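Local atomic coordinates of extracellular invertase (Aspergillus kawachii, PDB entry 5XH8), a protein that probably cleaves the beta-fructofuranoside bond of sucrose and transfers the fructosyl group to sugar acceptors, yielding fructooligosaccharides such as 1-kestose, as a family 32 glycoside hydrolase. Residues Ala519-Phe527 / Ala555-Thr563. Residues are numbered along the deposited sequence; the frame is centred on the assembly and turned at random.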
loop_
_atom_site.group_PDB
_atom_site.type_symbol
_atom_site.label_atom_id
_atom_site.label_comp_id
_atom_site.label_asym_id
_atom_site.label_seq_id
_atom_site.Cartn_x
_atom_site.Cartn_y
_atom_site.Cartn_z
ATOM N N ALA A 519 41.232 -15.858 -5.307
ATOM C CA ALA A 519 42.027 -14.675 -5.503
ATOM C C ALA A 519 41.068 -13.493 -5.570
ATOM O O ALA A 519 39.924 -13.656 -5.963
ATOM C CB ALA A 519 42.863 -14.796 -6.788
ATOM N N GLU A 520 41.531 -12.330 -5.127
ATOM C CA GLU A 520 40.795 -11.076 -5.266
ATOM C C GLU A 520 41.653 -10.231 -6.181
ATOM O O GLU A 520 42.891 -10.335 -6.139
ATOM C CB GLU A 520 40.620 -10.375 -3.909
ATOM C CG GLU A 520 39.778 -11.153 -2.880
ATOM C CD GLU A 520 38.295 -10.746 -2.789
ATOM O OE1 GLU A 520 37.776 -10.085 -3.708
ATOM O OE2 GLU A 520 37.632 -11.134 -1.799
ATOM N N ALA A 521 41.011 -9.395 -6.987
ATOM C CA ALA A 521 41.720 -8.550 -7.944
ATOM C C ALA A 521 40.961 -7.278 -8.219
ATOM O O ALA A 521 39.724 -7.289 -8.246
ATOM C CB ALA A 521 41.919 -9.311 -9.257
ATOM N N GLY A 522 41.700 -6.191 -8.439
ATOM C CA GLY A 522 41.156 -4.980 -9.037
ATOM C C GLY A 522 42.104 -4.264 -9.998
ATOM O O GLY A 522 43.312 -4.285 -9.807
ATOM N N LYS A 523 41.535 -3.634 -11.024
ATOM C CA LYS A 523 42.287 -2.866 -12.032
ATOM C C LYS A 523 42.804 -1.556 -11.466
ATOM O O LYS A 523 42.063 -0.825 -10.786
ATOM C CB LYS A 523 41.404 -2.501 -13.225
ATOM C CG LYS A 523 40.870 -3.684 -14.003
ATOM C CD LYS A 523 41.903 -4.257 -14.952
ATOM C CE LYS A 523 42.244 -3.290 -16.079
ATOM N NZ LYS A 523 42.807 -4.061 -17.220
ATOM N N LEU A 524 44.072 -1.262 -11.761
ATOM C CA LEU A 524 44.671 0.021 -11.427
ATOM C C LEU A 524 45.680 0.381 -12.527
ATOM O O LEU A 524 46.640 -0.348 -12.719
ATOM C CB LEU A 524 45.389 -0.054 -10.083
ATOM C CG LEU A 524 46.161 1.212 -9.689
ATOM C CD1 LEU A 524 45.234 2.412 -9.505
ATOM C CD2 LEU A 524 46.970 0.949 -8.436
ATOM N N ARG A 525 45.436 1.475 -13.248
ATOM C CA ARG A 525 46.378 1.969 -14.246
ATOM C C ARG A 525 47.331 2.944 -13.587
ATOM O O ARG A 525 46.911 3.872 -12.892
ATOM C CB ARG A 525 45.683 2.670 -15.405
ATOM C CG ARG A 525 46.657 3.400 -16.341
ATOM C CD ARG A 525 46.082 3.602 -17.718
ATOM N NE ARG A 525 45.863 2.317 -18.357
ATOM C CZ ARG A 525 45.132 2.124 -19.444
ATOM N NH1 ARG A 525 44.547 3.139 -20.079
ATOM N NH2 ARG A 525 44.993 0.896 -19.914
ATOM N N LEU A 526 48.617 2.704 -13.816
ATOM C CA LEU A 526 49.700 3.622 -13.470
ATOM C C LEU A 526 50.056 4.290 -14.799
ATOM O O LEU A 526 50.482 3.616 -15.743
ATOM C CB LEU A 526 50.892 2.828 -12.900
ATOM C CG LEU A 526 50.571 2.071 -11.594
ATOM C CD1 LEU A 526 51.711 1.169 -11.125
ATOM C CD2 LEU A 526 50.204 3.068 -10.497
ATOM N N PHE A 527 49.808 5.596 -14.887
ATOM C CA PHE A 527 49.992 6.324 -16.144
ATOM C C PHE A 527 51.466 6.702 -16.331
ATOM O O PHE A 527 52.278 6.599 -15.397
ATOM C CB PHE A 527 49.169 7.609 -16.153
ATOM C CG PHE A 527 47.693 7.395 -16.008
ATOM C CD1 PHE A 527 46.901 7.117 -17.121
ATOM C CD2 PHE A 527 47.083 7.507 -14.759
ATOM C CE1 PHE A 527 45.533 6.937 -16.986
ATOM C CE2 PHE A 527 45.712 7.322 -14.620
ATOM C CZ PHE A 527 44.938 7.040 -15.732
ATOM N N ALA A 555 45.393 2.332 -2.977
ATOM C CA ALA A 555 46.472 2.817 -3.870
ATOM C C ALA A 555 46.162 4.183 -4.467
ATOM O O ALA A 555 45.057 4.414 -5.011
ATOM C CB ALA A 555 46.773 1.813 -4.968
ATOM N N ASN A 556 47.110 5.108 -4.290
ATOM C CA ASN A 556 47.186 6.338 -5.076
ATOM C C ASN A 556 45.975 7.243 -4.875
ATOM O O ASN A 556 45.626 8.027 -5.763
ATOM C CB ASN A 556 47.393 5.986 -6.563
ATOM C CG ASN A 556 48.779 5.402 -6.835
ATOM O OD1 ASN A 556 49.587 6.017 -7.530
ATOM N ND2 ASN A 556 49.051 4.215 -6.315
ATOM N N GLY A 557 45.335 7.123 -3.700
ATOM C CA GLY A 557 44.126 7.872 -3.357
ATOM C C GLY A 557 42.940 7.684 -4.278
ATOM O O GLY A 557 42.037 8.526 -4.273
ATOM N N ARG A 558 42.942 6.606 -5.069
ATOM C CA ARG A 558 41.887 6.340 -6.053
ATOM C C ARG A 558 41.535 4.864 -6.241
ATOM O O ARG A 558 40.835 4.520 -7.170
ATOM C CB ARG A 558 42.279 6.943 -7.414
ATOM C CG ARG A 558 43.481 6.300 -8.091
ATOM C CD ARG A 558 44.066 7.234 -9.155
ATOM N NE ARG A 558 44.950 6.532 -10.095
ATOM C CZ ARG A 558 46.232 6.825 -10.350
ATOM N NH1 ARG A 558 46.863 7.831 -9.733
ATOM N NH2 ARG A 558 46.894 6.095 -11.245
ATOM N N PHE A 559 42.006 3.994 -5.360
ATOM C CA PHE A 559 41.825 2.565 -5.525
ATOM C C PHE A 559 41.592 1.955 -4.166
ATOM O O PHE A 559 42.281 2.312 -3.216
ATOM C CB PHE A 559 43.058 1.937 -6.137
ATOM C CG PHE A 559 42.985 0.454 -6.259
ATOM C CD1 PHE A 559 43.421 -0.368 -5.220
ATOM C CD2 PHE A 559 42.486 -0.126 -7.399
ATOM C CE1 PHE A 559 43.352 -1.746 -5.333
ATOM C CE2 PHE A 559 42.420 -1.499 -7.523
ATOM C CZ PHE A 559 42.869 -2.311 -6.493
ATOM N N ALA A 560 40.620 1.045 -4.091
ATOM C CA ALA A 560 40.398 0.233 -2.886
ATOM C C ALA A 560 39.967 -1.173 -3.233
ATOM O O ALA A 560 39.105 -1.363 -4.086
ATOM C CB ALA A 560 39.370 0.886 -1.961
ATOM N N LEU A 561 40.566 -2.146 -2.543
ATOM C CA LEU A 561 40.253 -3.565 -2.695
ATOM C C LEU A 561 40.306 -4.217 -1.305
ATOM O O LEU A 561 41.356 -4.176 -0.639
ATOM C CB LEU A 561 41.264 -4.239 -3.603
ATOM C CG LEU A 561 41.248 -5.775 -3.724
ATOM C CD1 LEU A 561 39.926 -6.305 -4.195
ATOM C CD2 LEU A 561 42.316 -6.224 -4.706
ATOM N N SER A 562 39.195 -4.814 -0.873
ATOM C CA SER A 562 39.095 -5.346 0.488
ATOM C C SER A 562 38.589 -6.772 0.507
ATOM O O SER A 562 37.773 -7.166 -0.323
ATOM C CB SER A 562 38.219 -4.444 1.358
ATOM O OG SER A 562 38.543 -3.088 1.141
ATOM N N THR A 563 39.065 -7.542 1.477
ATOM C CA THR A 563 38.766 -8.962 1.525
ATOM C C THR A 563 39.002 -9.525 2.914
ATOM O O THR A 563 39.403 -8.790 3.824
ATOM C CB THR A 563 39.587 -9.734 0.466
ATOM O OG1 THR A 563 39.158 -11.103 0.413
ATOM C CG2 THR A 563 41.102 -9.667 0.793
HETATM O O HOH W 1 35.948 -9.196 -0.854
#
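With CG trans to the backbone N (chi1 176° and 171°), Phe559 and Leu561 reach from strand 559-563 toward strand 520-523, while Leu524, turned likewise, reaches back. The two strands belong to different sheets of the C-terminal beta-sandwich of this family 32 enzyme, so side chains, rather than paired backbones, fill the 7.6 Å between their axes. Gly522, lacking a side chain, suits its place: Phe559 comes edge-on to the main chain, CE2 3.7 Å from Gly522 O, its edge meeting Lys523 O. Leu561 CD2 packs on Gly522 N at 3.8 Å. The branched end of Leu524 divides its contacts: CD2 touches Ala555 CB at 3.6 Å, and CD1 lies near Phe559 CB. A classic beta bulge sets Arg558 and Phe559 opposite Ala555; the extended arginine spans the gap with two donors, NH1 salt-bridging Glu538. At the other end Glu520 bends at chi2, and its OE2 accepts from Thr563 OG1 (2.7 Å) and from a water that also donates to Ser562 O; OE1 takes the Phe316 N-H, linking the sandwich to a sodium-site residue. Arg558 NH2 donates to Arg525 O at 2.8 Å in a bent bond (138° at the hydrogen), the oxygen almost in the guanidinium plane.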